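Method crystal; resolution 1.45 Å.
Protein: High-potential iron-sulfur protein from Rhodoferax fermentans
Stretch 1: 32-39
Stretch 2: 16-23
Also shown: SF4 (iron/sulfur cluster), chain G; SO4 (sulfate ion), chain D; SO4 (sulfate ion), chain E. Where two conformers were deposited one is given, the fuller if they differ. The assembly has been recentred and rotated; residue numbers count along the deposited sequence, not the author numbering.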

# COMPACT_ATOMS: atom_id res chain seq x y z
N HIS A 32 15.94 11.03 -2.12
CA HIS A 32 14.92 11.87 -2.74
C HIS A 32 15.61 12.97 -3.54
O HIS A 32 16.61 13.54 -3.11
CB HIS A 32 14.06 12.54 -1.66
CG HIS A 32 13.34 13.77 -2.10
ND1 HIS A 32 12.05 13.81 -2.56
CD2 HIS A 32 13.82 15.04 -2.14
CE1 HIS A 32 11.77 15.07 -2.89
NE2 HIS A 32 12.83 15.83 -2.65
N THR A 33 15.00 13.39 -4.63
CA THR A 33 15.39 14.62 -5.31
C THR A 33 14.09 15.31 -5.74
O THR A 33 13.08 14.63 -5.91
CB THR A 33 16.27 14.56 -6.55
OG1 THR A 33 15.55 14.02 -7.65
CG2 THR A 33 17.53 13.75 -6.31
N LYS A 34 14.15 16.61 -6.06
CA LYS A 34 12.93 17.30 -6.51
C LYS A 34 12.56 16.92 -7.93
O LYS A 34 11.49 17.31 -8.42
CB LYS A 34 12.85 18.80 -6.27
CG LYS A 34 13.92 19.66 -6.90
CD LYS A 34 14.05 21.00 -6.20
CE LYS A 34 13.13 22.06 -6.77
NZ LYS A 34 13.72 23.43 -6.65
N ASP A 35 13.34 16.08 -8.62
CA ASP A 35 12.97 15.50 -9.88
C ASP A 35 11.94 14.38 -9.68
O ASP A 35 11.28 13.94 -10.62
CB ASP A 35 14.14 14.91 -10.68
CG ASP A 35 14.88 15.99 -11.45
OD1 ASP A 35 16.11 16.03 -11.33
OD2 ASP A 35 14.16 16.75 -12.15
N GLN A 36 11.83 13.89 -8.45
CA GLN A 36 10.87 12.86 -8.09
C GLN A 36 9.59 13.54 -7.60
O GLN A 36 9.59 14.25 -6.62
CB GLN A 36 11.43 11.96 -6.99
CG GLN A 36 12.74 11.29 -7.35
CD GLN A 36 13.28 10.43 -6.23
OE1 GLN A 36 12.71 10.27 -5.16
NE2 GLN A 36 14.47 9.87 -6.43
N SER A 37 8.50 13.24 -8.28
CA SER A 37 7.19 13.71 -7.83
C SER A 37 6.17 12.70 -8.31
O SER A 37 6.44 11.88 -9.18
CB SER A 37 6.87 15.13 -8.31
OG SER A 37 6.84 15.12 -9.72
N CYS A 38 4.92 12.83 -7.85
CA CYS A 38 3.88 11.92 -8.34
C CYS A 38 3.76 12.03 -9.85
O CYS A 38 3.60 11.02 -10.53
CB CYS A 38 2.55 12.21 -7.66
SG CYS A 38 2.60 12.09 -5.85
N SER A 39 3.92 13.23 -10.39
CA SER A 39 3.81 13.42 -11.84
C SER A 39 4.86 12.61 -12.60
O SER A 39 4.64 12.32 -13.77
CB SER A 39 3.92 14.89 -12.20
OG SER A 39 5.16 15.40 -11.78
FE1 SF4 G . 3.02 9.86 -5.54
FE2 SF4 G . 4.14 7.60 -6.61
FE3 SF4 G . 1.79 7.47 -5.28
FE4 SF4 G . 4.08 7.97 -3.94
S1 SF4 G . 3.62 6.03 -5.10
S2 SF4 G . 2.07 9.13 -3.65
S3 SF4 G . 5.27 9.25 -5.44
S4 SF4 G . 2.10 8.60 -7.24
S SO4 D . 17.23 18.32 -5.29
O1 SO4 D . 15.97 18.13 -4.50
O2 SO4 D . 18.28 17.42 -4.74
O3 SO4 D . 17.61 19.77 -5.16
O4 SO4 D . 16.99 17.99 -6.73
S SO4 E . 6.91 27.98 1.31
O1 SO4 E . 6.19 26.76 0.83
O2 SO4 E . 7.94 27.59 2.33
O3 SO4 E . 5.93 28.91 1.95
O4 SO4 E . 7.57 28.66 0.15
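Stretch 2 (16-23) GYVADTTK

Stretch 2 lies on stretch 1 as a loop ending in a short 3-10 segment, Thr-21 to Lys-23. Stretch 1 is mostly loop, with a type I beta turn from Thr-33 to Gln-36. The turn is closed by Gln-36 N to Thr-33 O, 2.9 Å. The end-to-end CA lines of the two stretches run roughly at right angles, so the stretches do not pair along their length. The contact is small, about 270 Å² summed over both sides, and Thr-21 carries most of the share from stretch 2.

Gly-16 begins the stretch with positive phi, a conformation that favours glycine, and makes no contact with stretch 1. Tyr-17 is buried, with chi1 t. Its CA-to-CB bond points sideways, but its ring reaches Cys-38, whose SG lies at the ring edge, 4.4 Å from Tyr-17 CE1. The same sulfur binds the iron-sulfur cluster, Cys-38 SG to SF4 FE1 2.3 Å. Tyr-17 CD1 is 3.8 Å from SF4 S2, so the ring packs beside both the ligand and the cluster.

Val-18, Ala-19 and Asp-20 do not touch stretch 1. Asp-20 turns its bonds to the residues that follow: its OD2 accepts hydrogen bonds from Thr-22 N (3.0 Å) and Thr-22 OG1 (2.8 Å), and its O accepts one from Lys-23 N (2.9 Å).

Thr-21 points toward stretch 1 and has the largest area covered by it, 94 Å². Thr-21 CA lies 5.9 Å from Ser-37 CA, the pair that sets the register. Thr-21 OG1 donates a hydrogen bond to Gln-36 O, 2.7 Å, although the modelled position of OG1 is less certain. Thr-21 CG2 packs 4.0 Å from Lys-34 O and 4.3 Å from Ser-37 CB.

Thr-22 is exposed, its CG2 3.9 Å from Lys-34 CE. Lys-23 points away; its NZ donates a hydrogen bond to O1 of the chain E sulfate, 2.7 Å.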

# COMPACT_ATOMS: atom_id res chain seq x y z
N GLY A 16 6.00 8.63 4.22
CA GLY A 16 6.57 9.97 4.16
C GLY A 16 5.94 10.83 3.09
O GLY A 16 6.60 11.69 2.49
N TYR A 17 4.65 10.62 2.79
CA TYR A 17 4.01 11.39 1.73
C TYR A 17 3.94 12.88 2.07
O TYR A 17 3.58 13.29 3.17
CB TYR A 17 2.57 10.89 1.51
CG TYR A 17 1.79 11.76 0.55
CD1 TYR A 17 1.86 11.61 -0.82
CD2 TYR A 17 0.92 12.74 1.04
CE1 TYR A 17 1.17 12.46 -1.67
CE2 TYR A 17 0.21 13.58 0.21
CZ TYR A 17 0.32 13.42 -1.15
OH TYR A 17 -0.38 14.23 -2.02
N VAL A 18 4.25 13.67 1.05
CA VAL A 18 4.10 15.12 1.14
C VAL A 18 3.35 15.56 -0.12
O VAL A 18 3.55 15.03 -1.21
CB VAL A 18 5.41 15.91 1.28
CG1 VAL A 18 5.98 15.78 2.69
CG2 VAL A 18 6.41 15.47 0.23
N ALA A 19 2.53 16.61 0.03
CA ALA A 19 1.81 17.14 -1.10
C ALA A 19 2.70 17.97 -2.02
O ALA A 19 2.29 18.23 -3.15
CB ALA A 19 0.63 17.99 -0.67
N ASP A 20 3.91 18.29 -1.58
CA ASP A 20 4.85 19.08 -2.37
C ASP A 20 6.23 18.45 -2.17
O ASP A 20 6.75 18.48 -1.07
CB ASP A 20 4.86 20.52 -1.88
CG ASP A 20 5.80 21.44 -2.63
OD1 ASP A 20 5.65 22.68 -2.39
OD2 ASP A 20 6.68 21.00 -3.39
N THR A 21 6.78 17.88 -3.22
CA THR A 21 8.07 17.21 -3.19
C THR A 21 9.21 18.07 -2.66
O THR A 21 10.17 17.54 -2.07
CB THR A 21 8.41 16.66 -4.58
OG1 THR A 21 9.52 15.77 -4.43
CG2 THR A 21 8.79 17.76 -5.55
N THR A 22 9.09 19.39 -2.76
CA THR A 22 10.10 20.28 -2.21
C THR A 22 10.02 20.41 -0.70
O THR A 22 10.73 21.23 -0.10
CB THR A 22 10.07 21.68 -2.84
OG1 THR A 22 8.88 22.39 -2.44
CG2 THR A 22 10.15 21.63 -4.34
N LYS A 23 9.15 19.66 -0.04
CA LYS A 23 8.98 19.62 1.40
C LYS A 23 9.20 18.22 1.94
O LYS A 23 8.94 17.93 3.10
CB LYS A 23 7.61 20.16 1.79
CG LYS A 23 7.52 21.66 1.48
CD LYS A 23 6.29 22.31 2.07
CE LYS A 23 6.16 23.72 1.50
NZ LYS A 23 7.40 24.50 1.75